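Side-chain contacts in manganese-dependent inorganic pyrophosphatase (Methanocaldococcus jannaschii, PDB 2EB0), which catalyses the hydrolysis of inorganic pyrophosphate to two phosphates, using two manganese ions per subunit: residues D11-S14 against I15-I19; T155-D158 against L159-E162; L237-K240 against L241-G245. All coordinates share one frame; numbering follows the deposited sequence.

Contact 1: D11-S14 against I15-I19; sequences DTDS and IASAI. With MN (manganese (II) ion), chain F; MN (manganese (II) ion), chain E.
Asp13 extends its carboxylate along the helix to meet the hydroxyl of Ser17, one turn on. Ser17 OG donates to Asp13 OD2 at 3.0 Å, arriving from above the carboxylate plane, 49° out of it. The carboxylate gets there because Asp13 CG stands anti to its own backbone N (chi1 -169°), and this leaves the two oxygens with different tasks: OD2 also accepts from Ala110 N, whereas Asp13 OD1 binds a manganese ion at 2.1 Å and accepts from Thr109 N. With an alanine here in place of Ser17, that hydroxyl donor is gone, and the Asp13 carboxylate would probably be less firmly fixed in rotation where it faces the metal. Ser17 thus illustrates a second-shell residue positioning a first-shell one. The same principle recurs at the helix start, where Asp11 is the N-cap. Asp11 OD1 accepts from Ser14 N at 2.9 Å in a nearly straight bond (169°), while OD2 of the same group binds the other manganese at 2.3 Å. Both aspartates lie in the Asp-Thr-Asp-Ser run of this DHH-family protein, where strand 2-5 leads by a loop into helix 12-25 of a beta-alpha-beta unit; His7 and Asp66 complete the ligands seen at the Asp11 ion, and Asp66, His88 and Asp147 those at the Asp13 ion. Ser14 turns its hydroxyl to Asp66, the bridging ligand. On other sides of the helix aliphatic groups lie against backbone carbonyls: Ile15 CG1 is 3.4 Å from Asp11 O and the side chain continues onto Thr39 and Leu43, and Ala16 CB sits 3.3 Å from Thr12 O, with Leu139 of helix 134-148 packed beyond it.

Contact 2: T155-D158 against L159-E162; sequences TTTD and LDKE
Asp160 folds back over the start of helix 158-171 and takes two bonds from Thr157, the N-cap residue, on a single oxygen. Thr157 N donates at 2.7 Å to Asp160 OD2, which receives it on its anti lone pair, and Thr157 OG1 donates to the same atom at 2.6 Å from above the carboxylate plane, 51° out of it. The first of these is the backbone half of a capping box, in which the third helical residue accepts from the N-cap amide; here the threonine hydroxyl gives its proton to that same carboxylate. Gly107 N is a further donor to OD2, and Thr111 bonds OD1, so both oxygens of this buried acid have partners.

Asp158 and Lys161 line the outer side of the same turn. Asp158 O accepts from Glu162 N at 2.8 Å, while its carboxylate stays loosely opposite the ammonium group: Asp158 OD2 lies 4.3 Å from Lys161 NZ, beyond salt-bridge range. A bend at the end of the lysine chain (chi4 71°) instead brings Lys161 NZ to within 3.6 Å of Thr156 CG2, the two side chains crossing at about a right angle.

Two acids in the first turn, one tightly bonded and one open to solvent, would be expected to interact favourably with the positive end of the helix dipole, and the donors around Asp160 probably stabilise its negative charge.

Contact 3: L237-K240 against L241-G245; sequences LEEK and LKNEG
Glu244 OE2 accepts from Lys240 NZ at 2.7 Å, a salt bridge between residues four apart at the end of the helix, and has a weak second donor in Tyr246 OH. The ammonium group approaches on the syn side of the carboxylate, only 17° out of its plane. Lys240 is almost fully extended, with CG anti to the backbone N, and bends only at its last torsion (chi4 62°), which turns NZ round to the glutamate. Contact is not confined to the charged ends: the two side chains cross, and Lys240 CG comes 3.5 Å from Glu244 OE2. The lysine charge has another partner in the ring of Phe203, a cation-pi interaction, and its side chain rests on Ile249 and Tyr246.

A second ion pair sits on another side of the helix, over a spacing of three residues. Glu239 and Lys242 run side by side in the same direction, and Lys242 NZ bonds Glu239 OE2 at 2.7 Å, also on the syn side but tilted 31° from the plane. Asn243 adds to this cluster through weak bonds, its ND2 to Glu239 OE2 and its OD1 from Lys242 NZ. Glu239 is poorly ordered, however, so this network is probably mobile.

Beneath the charges, Leu241 sets its CB 3.3 Å from Leu237 O, and both leucines pack on Val266, with Leu237 reaching Phe251 as well. Leucines against the sheet, with a flanking ion pair at Lys240 and another at Glu239 on a more exposed side, are the pattern of an amphipathic helix, here helix 230-243 covering strands 248-255 and 260-267 of the DHHA2 domain.

In the fold
The three contacts illustrate local side-chain order at decreasing closeness to the metal centre. Contact 1 supplies ligands to both manganese ions. Contact 2 begins nearby, the side chain of Thr155 lying about 8 Å from a manganese ion and about 6 Å from the side chains of His88 and Asp147. Contacts 1 and 2 do not touch, their centres being about 18 Å apart and their nearest atoms about 8 Å, but both bond to the residues at the start of helix 109-118 and just before it. Contact 3 belongs to the DHHA2 domain, with its centre about 29 Å from that of contact 1 and about 37 Å from that of contact 2.

Contact 1: D11-S14 against I15-I19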
ATOM      1  N   ASP B  11      -3.293 -10.195 -18.227  1.00 27.47           N
ATOM      2  CA  ASP B  11      -4.681 -10.292 -18.646  1.00 25.95           C
ATOM      3  C   ASP B  11      -4.978  -8.923 -19.243  1.00 23.73           C
ATOM      4  O   ASP B  11      -4.102  -8.051 -19.274  1.00 22.56           O
ATOM      5  CB  ASP B  11      -5.613 -10.569 -17.471  1.00 22.56           C
ATOM      6  CG  ASP B  11      -5.350  -9.662 -16.300  1.00 27.31           C
ATOM      7  OD1 ASP B  11      -4.815  -8.550 -16.502  1.00 27.78           O
ATOM      8  OD2 ASP B  11      -5.692 -10.065 -15.169  1.00 31.65           O
ATOM      9  N   THR B  12      -6.205  -8.732 -19.709  1.00 22.74           N
ATOM     10  CA  THR B  12      -6.590  -7.475 -20.320  1.00 21.37           C
ATOM     11  C   THR B  12      -6.418  -6.264 -19.415  1.00 21.28           C
ATOM     12  O   THR B  12      -6.018  -5.204 -19.891  1.00 21.22           O
ATOM     13  CB  THR B  12      -8.041  -7.537 -20.806  1.00 13.53           C
ATOM     14  OG1 THR B  12      -8.134  -8.513 -21.845  1.00 13.65           O
ATOM     15  CG2 THR B  12      -8.497  -6.175 -21.338  1.00 14.38           C
ATOM     16  N   ASP B  13      -6.722  -6.413 -18.126  1.00 19.03           N
ATOM     17  CA  ASP B  13      -6.583  -5.291 -17.195  1.00 22.45           C
ATOM     18  C   ASP B  13      -5.126  -4.842 -17.176  1.00 20.88           C
ATOM     19  O   ASP B  13      -4.839  -3.662 -17.314  1.00 21.44           O
ATOM     20  CB  ASP B  13      -7.013  -5.680 -15.771  1.00 21.91           C
ATOM     21  CG  ASP B  13      -7.142  -4.471 -14.844  1.00 24.03           C
ATOM     22  OD1 ASP B  13      -7.068  -4.645 -13.614  1.00 25.68           O
ATOM     23  OD2 ASP B  13      -7.327  -3.339 -15.332  1.00 22.13           O
ATOM     24  N   SER B  14      -4.214  -5.799 -17.014  1.00 19.18           N
ATOM     25  CA  SER B  14      -2.783  -5.521 -16.988  1.00 17.73           C
ATOM     26  C   SER B  14      -2.275  -4.813 -18.247  1.00 18.14           C
ATOM     27  O   SER B  14      -1.430  -3.923 -18.164  1.00 16.52           O
ATOM     28  CB  SER B  14      -1.996  -6.826 -16.811  1.00 15.69           C
ATOM     29  OG  SER B  14      -1.665  -7.050 -15.451  1.00 18.38           O
ATOM     30  N   ILE B  15      -2.780  -5.225 -19.407  1.00 18.66           N
ATOM     31  CA  ILE B  15      -2.362  -4.653 -20.683  1.00 18.08           C
ATOM     32  C   ILE B  15      -2.943  -3.262 -20.891  1.00 18.81           C
ATOM     33  O   ILE B  15      -2.201  -2.314 -21.131  1.00 18.11           O
ATOM     34  CB  ILE B  15      -2.769  -5.582 -21.854  1.00 16.04           C
ATOM     35  CG1 ILE B  15      -2.010  -6.911 -21.735  1.00 17.64           C
ATOM     36  CG2 ILE B  15      -2.492  -4.921 -23.198  1.00 12.99           C
ATOM     37  CD1 ILE B  15      -0.501  -6.781 -21.867  1.00 18.47           C
ATOM     38  N   ALA B  16      -4.265  -3.148 -20.788  1.00 18.86           N
ATOM     39  CA  ALA B  16      -4.952  -1.871 -20.952  1.00 18.64           C
ATOM     40  C   ALA B  16      -4.461  -0.827 -19.948  1.00 18.33           C
ATOM     41  O   ALA B  16      -4.165   0.306 -20.319  1.00 17.71           O
ATOM     42  CB  ALA B  16      -6.458  -2.069 -20.799  1.00 15.11           C
ATOM     43  N   SER B  17      -4.375  -1.204 -18.676  1.00 18.80           N
ATOM     44  CA  SER B  17      -3.911  -0.269 -17.656  1.00 17.77           C
ATOM     45  C   SER B  17      -2.483   0.208 -17.899  1.00 17.50           C
ATOM     46  O   SER B  17      -2.140   1.338 -17.569  1.00 17.06           O
ATOM     47  CB  SER B  17      -4.013  -0.900 -16.269  1.00 13.07           C
ATOM     48  OG  SER B  17      -5.371  -1.088 -15.904  1.00 17.06           O
ATOM     49  N   ALA B  18      -1.647  -0.654 -18.465  1.00 16.23           N
ATOM     50  CA  ALA B  18      -0.264  -0.286 -18.750  1.00 17.51           C
ATOM     51  C   ALA B  18      -0.225   0.730 -19.883  1.00 17.36           C
ATOM     52  O   ALA B  18       0.483   1.734 -19.813  1.00 17.08           O
ATOM     53  CB  ALA B  18       0.544  -1.525 -19.140  1.00  7.91           C
ATOM     54  N   ILE B  19      -0.990   0.449 -20.930  1.00 24.57           N
ATOM     55  CA  ILE B  19      -1.051   1.315 -22.099  1.00 25.41           C
ATOM     56  C   ILE B  19      -1.631   2.689 -21.762  1.00 26.30           C
ATOM     57  O   ILE B  19      -1.026   3.717 -22.059  1.00 29.18           O
ATOM     58  CB  ILE B  19      -1.900   0.643 -23.228  1.00 13.83           C
ATOM     59  CG1 ILE B  19      -1.087  -0.467 -23.886  1.00 12.32           C
ATOM     60  CG2 ILE B  19      -2.335   1.668 -24.260  1.00 11.27           C
ATOM     61  CD1 ILE B  19      -1.882  -1.311 -24.840  1.00 15.18           C
TER
HETATM   62 MN    MN F 504      -4.597  -8.774 -13.668  1.00 34.39          MN
HETATM   63 MN    MN E 503      -6.846  -6.496 -12.555  1.00 34.64          MN

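Contact 2: T155-D158 against L159-E162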
ATOM      1  N   THR B 155     -16.076  -8.633  -6.815  1.00 26.10           N
ATOM      2  CA  THR B 155     -15.168  -7.494  -6.713  1.00 25.78           C
ATOM      3  C   THR B 155     -15.866  -6.303  -7.361  1.00 25.73           C
ATOM      4  O   THR B 155     -15.492  -5.145  -7.145  1.00 25.77           O
ATOM      5  CB  THR B 155     -13.861  -7.714  -7.479  1.00 30.10           C
ATOM      6  OG1 THR B 155     -14.162  -8.113  -8.825  1.00 30.66           O
ATOM      7  CG2 THR B 155     -13.006  -8.762  -6.787  1.00 31.43           C
ATOM      8  N   THR B 156     -16.880  -6.600  -8.167  1.00 19.43           N
ATOM      9  CA  THR B 156     -17.627  -5.554  -8.842  1.00 18.72           C
ATOM     10  C   THR B 156     -18.216  -4.607  -7.813  1.00 17.98           C
ATOM     11  O   THR B 156     -18.813  -5.040  -6.832  1.00 19.55           O
ATOM     12  CB  THR B 156     -18.796  -6.117  -9.663  1.00 20.99           C
ATOM     13  OG1 THR B 156     -18.311  -7.068 -10.619  1.00 21.91           O
ATOM     14  CG2 THR B 156     -19.514  -4.987 -10.387  1.00 17.35           C
ATOM     15  N   THR B 157     -18.022  -3.315  -8.039  1.00 20.26           N
ATOM     16  CA  THR B 157     -18.552  -2.279  -7.172  1.00 19.26           C
ATOM     17  C   THR B 157     -19.321  -1.304  -8.064  1.00 20.33           C
ATOM     18  O   THR B 157     -19.239  -1.374  -9.305  1.00 17.39           O
ATOM     19  CB  THR B 157     -17.432  -1.508  -6.432  1.00 27.22           C
ATOM     20  OG1 THR B 157     -16.582  -0.865  -7.386  1.00 28.18           O
ATOM     21  CG2 THR B 157     -16.606  -2.453  -5.570  1.00 28.27           C
ATOM     22  N   ASP B 158     -20.072  -0.407  -7.432  1.00 22.65           N
ATOM     23  CA  ASP B 158     -20.866   0.580  -8.158  1.00 24.44           C
ATOM     24  C   ASP B 158     -19.951   1.417  -9.027  1.00 22.46           C
ATOM     25  O   ASP B 158     -20.309   1.785 -10.139  1.00 25.75           O
ATOM     26  CB  ASP B 158     -21.626   1.485  -7.178  1.00 37.72           C
ATOM     27  CG  ASP B 158     -22.776   0.769  -6.485  1.00 42.31           C
ATOM     28  OD1 ASP B 158     -23.407   1.380  -5.598  1.00 44.71           O
ATOM     29  OD2 ASP B 158     -23.058  -0.399  -6.827  1.00 46.00           O
ATOM     30  N   LEU B 159     -18.759   1.699  -8.515  1.00 24.33           N
ATOM     31  CA  LEU B 159     -17.786   2.496  -9.247  1.00 24.71           C
ATOM     32  C   LEU B 159     -17.478   1.822 -10.584  1.00 23.03           C
ATOM     33  O   LEU B 159     -17.455   2.476 -11.620  1.00 23.49           O
ATOM     34  CB  LEU B 159     -16.492   2.653  -8.429  1.00 20.24           C
ATOM     35  CG  LEU B 159     -15.597   3.859  -8.741  1.00 23.33           C
ATOM     36  CD1 LEU B 159     -14.241   3.702  -8.048  1.00 23.06           C
ATOM     37  CD2 LEU B 159     -15.392   3.984 -10.229  1.00 27.07           C
ATOM     38  N   ASP B 160     -17.241   0.514 -10.551  1.00 14.83           N
ATOM     39  CA  ASP B 160     -16.941  -0.232 -11.765  1.00 16.75           C
ATOM     40  C   ASP B 160     -18.034  -0.008 -12.819  1.00 17.27           C
ATOM     41  O   ASP B 160     -17.745   0.276 -13.983  1.00 17.42           O
ATOM     42  CB  ASP B 160     -16.811  -1.731 -11.449  1.00 17.88           C
ATOM     43  CG  ASP B 160     -15.609  -2.045 -10.542  1.00 21.34           C
ATOM     44  OD1 ASP B 160     -14.447  -1.937 -11.004  1.00 19.04           O
ATOM     45  OD2 ASP B 160     -15.824  -2.396  -9.361  1.00 22.01           O
ATOM     46  N   LYS B 161     -19.287  -0.119 -12.408  1.00 27.05           N
ATOM     47  CA  LYS B 161     -20.401   0.061 -13.333  1.00 29.22           C
ATOM     48  C   LYS B 161     -20.496   1.503 -13.818  1.00 28.30           C
ATOM     49  O   LYS B 161     -20.672   1.755 -15.006  1.00 30.74           O
ATOM     50  CB  LYS B 161     -21.717  -0.342 -12.664  1.00 33.36           C
ATOM     51  CG  LYS B 161     -21.752  -1.772 -12.163  1.00 34.76           C
ATOM     52  CD  LYS B 161     -23.175  -2.195 -11.884  1.00 36.46           C
ATOM     53  CE  LYS B 161     -23.247  -3.550 -11.210  1.00 39.82           C
ATOM     54  NZ  LYS B 161     -22.777  -3.495  -9.797  1.00 42.59           N
ATOM     55  N   GLU B 162     -20.373   2.442 -12.889  1.00 25.86           N
ATOM     56  CA  GLU B 162     -20.453   3.867 -13.204  1.00 26.40           C
ATOM     57  C   GLU B 162     -19.385   4.247 -14.226  1.00 25.99           C
ATOM     58  O   GLU B 162     -19.642   4.968 -15.188  1.00 26.43           O
ATOM     59  CB  GLU B 162     -20.269   4.676 -11.922  1.00 50.36           C
ATOM     60  CG  GLU B 162     -20.229   6.174 -12.120  1.00 57.48           C
ATOM     61  CD  GLU B 162     -19.927   6.916 -10.830  1.00 60.57           C
ATOM     62  OE1 GLU B 162     -19.831   8.162 -10.869  1.00 61.35           O
ATOM     63  OE2 GLU B 162     -19.787   6.250  -9.777  1.00 62.11           O
TER

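Contact 3: L237-K240 against L241-G245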
ATOM      1  N   LEU B 237      -0.311 -30.313 -13.107  1.00 29.97           N
ATOM      2  CA  LEU B 237      -0.181 -29.501 -11.903  1.00 30.62           C
ATOM      3  C   LEU B 237       0.627 -30.239 -10.829  1.00 31.24           C
ATOM      4  O   LEU B 237       1.300 -29.612 -10.007  1.00 29.43           O
ATOM      5  CB  LEU B 237      -1.564 -29.112 -11.369  1.00 20.83           C
ATOM      6  CG  LEU B 237      -2.414 -28.167 -12.245  1.00 19.96           C
ATOM      7  CD1 LEU B 237      -3.711 -27.847 -11.526  1.00 19.59           C
ATOM      8  CD2 LEU B 237      -1.664 -26.877 -12.536  1.00 17.49           C
ATOM      9  N   GLU B 238       0.568 -31.568 -10.847  0.50  8.82           N
ATOM     10  CA  GLU B 238       1.307 -32.368  -9.881  0.50 11.23           C
ATOM     11  C   GLU B 238       2.785 -32.265 -10.183  0.50 12.05           C
ATOM     12  O   GLU B 238       3.614 -32.229  -9.276  0.50 11.07           O
ATOM     13  CB  GLU B 238       0.868 -33.834  -9.938  0.50 38.39           C
ATOM     14  CG  GLU B 238      -0.507 -34.084  -9.347  1.00 41.66           C
ATOM     15  CD  GLU B 238      -0.872 -35.557  -9.307  1.00 44.09           C
ATOM     16  OE1 GLU B 238      -0.989 -36.176 -10.385  1.00 46.97           O
ATOM     17  OE2 GLU B 238      -1.045 -36.098  -8.195  1.00 43.81           O
ATOM     18  N   GLU B 239       3.101 -32.214 -11.474  1.00 30.20           N
ATOM     19  CA  GLU B 239       4.475 -32.100 -11.948  1.00 32.19           C
ATOM     20  C   GLU B 239       5.015 -30.709 -11.655  1.00 31.36           C
ATOM     21  O   GLU B 239       6.156 -30.554 -11.223  1.00 31.99           O
ATOM     22  CB  GLU B 239       4.539 -32.362 -13.456  1.00102.46           C
ATOM     23  CG  GLU B 239       4.323 -33.812 -13.849  1.00108.50           C
ATOM     24  CD  GLU B 239       5.473 -34.705 -13.422  1.00114.61           C
ATOM     25  OE1 GLU B 239       5.385 -35.934 -13.632  1.00118.11           O
ATOM     26  OE2 GLU B 239       6.469 -34.180 -12.880  1.00117.16           O
ATOM     27  N   LYS B 240       4.187 -29.700 -11.900  1.00 33.92           N
ATOM     28  CA  LYS B 240       4.571 -28.318 -11.663  1.00 34.48           C
ATOM     29  C   LYS B 240       4.865 -28.118 -10.181  1.00 36.16           C
ATOM     30  O   LYS B 240       5.814 -27.425  -9.810  1.00 38.28           O
ATOM     31  CB  LYS B 240       3.442 -27.382 -12.090  1.00 29.62           C
ATOM     32  CG  LYS B 240       3.757 -25.909 -11.928  1.00 29.97           C
ATOM     33  CD  LYS B 240       2.615 -25.036 -12.467  1.00 28.61           C
ATOM     34  CE  LYS B 240       2.946 -23.554 -12.347  1.00 29.45           C
ATOM     35  NZ  LYS B 240       4.143 -23.202 -13.162  1.00 25.73           N
ATOM     36  N   LEU B 241       4.047 -28.744  -9.342  1.00 32.90           N
ATOM     37  CA  LEU B 241       4.188 -28.635  -7.896  1.00 34.80           C
ATOM     38  C   LEU B 241       5.581 -29.021  -7.380  1.00 35.73           C
ATOM     39  O   LEU B 241       6.277 -28.198  -6.780  1.00 34.35           O
ATOM     40  CB  LEU B 241       3.128 -29.501  -7.202  1.00 28.98           C
ATOM     41  CG  LEU B 241       3.204 -29.552  -5.671  1.00 29.98           C
ATOM     42  CD1 LEU B 241       2.458 -28.364  -5.066  1.00 30.82           C
ATOM     43  CD2 LEU B 241       2.607 -30.860  -5.181  1.00 29.51           C
ATOM     44  N   LYS B 242       5.986 -30.268  -7.621  1.00 42.05           N
ATOM     45  CA  LYS B 242       7.282 -30.748  -7.148  1.00 43.02           C
ATOM     46  C   LYS B 242       8.511 -30.185  -7.866  1.00 43.38           C
ATOM     47  O   LYS B 242       9.559 -29.996  -7.242  1.00 42.63           O
ATOM     48  CB  LYS B 242       7.316 -32.278  -7.184  1.00 60.86           C
ATOM     49  CG  LYS B 242       7.042 -32.891  -8.538  1.00 63.66           C
ATOM     50  CD  LYS B 242       7.012 -34.406  -8.439  1.00 67.64           C
ATOM     51  CE  LYS B 242       6.816 -35.057  -9.804  1.00 67.50           C
ATOM     52  NZ  LYS B 242       7.943 -34.752 -10.729  1.00 65.87           N
ATOM     53  N   ASN B 243       8.392 -29.900  -9.160  1.00 31.37           N
ATOM     54  CA  ASN B 243       9.532 -29.380  -9.910  1.00 31.94           C
ATOM     55  C   ASN B 243       9.835 -27.915  -9.662  1.00 31.92           C
ATOM     56  O   ASN B 243      10.983 -27.489  -9.781  1.00 31.91           O
ATOM     57  CB  ASN B 243       9.337 -29.609 -11.407  1.00 45.20           C
ATOM     58  CG  ASN B 243       9.191 -31.074 -11.746  1.00 46.18           C
ATOM     59  OD1 ASN B 243       9.748 -31.939 -11.067  1.00 48.32           O
ATOM     60  ND2 ASN B 243       8.451 -31.364 -12.805  1.00 48.32           N
ATOM     61  N   GLU B 244       8.816 -27.138  -9.318  1.00 37.40           N
ATOM     62  CA  GLU B 244       9.029 -25.721  -9.063  1.00 36.22           C
ATOM     63  C   GLU B 244       8.931 -25.414  -7.569  1.00 35.42           C
ATOM     64  O   GLU B 244       8.949 -24.257  -7.150  1.00 34.47           O
ATOM     65  CB  GLU B 244       8.039 -24.905  -9.890  1.00 41.54           C
ATOM     66  CG  GLU B 244       8.208 -25.173 -11.385  1.00 44.07           C
ATOM     67  CD  GLU B 244       7.144 -24.528 -12.249  1.00 46.08           C
ATOM     68  OE1 GLU B 244       7.044 -24.908 -13.433  1.00 48.84           O
ATOM     69  OE2 GLU B 244       6.414 -23.642 -11.756  1.00 47.34           O
ATOM     70  N   GLY B 245       8.848 -26.476  -6.775  1.00 39.76           N
ATOM     71  CA  GLY B 245       8.794 -26.346  -5.329  1.00 39.43           C
ATOM     72  C   GLY B 245       7.625 -25.603  -4.716  1.00 38.79           C
ATOM     73  O   GLY B 245       7.806 -24.800  -3.800  1.00 39.74           O
TER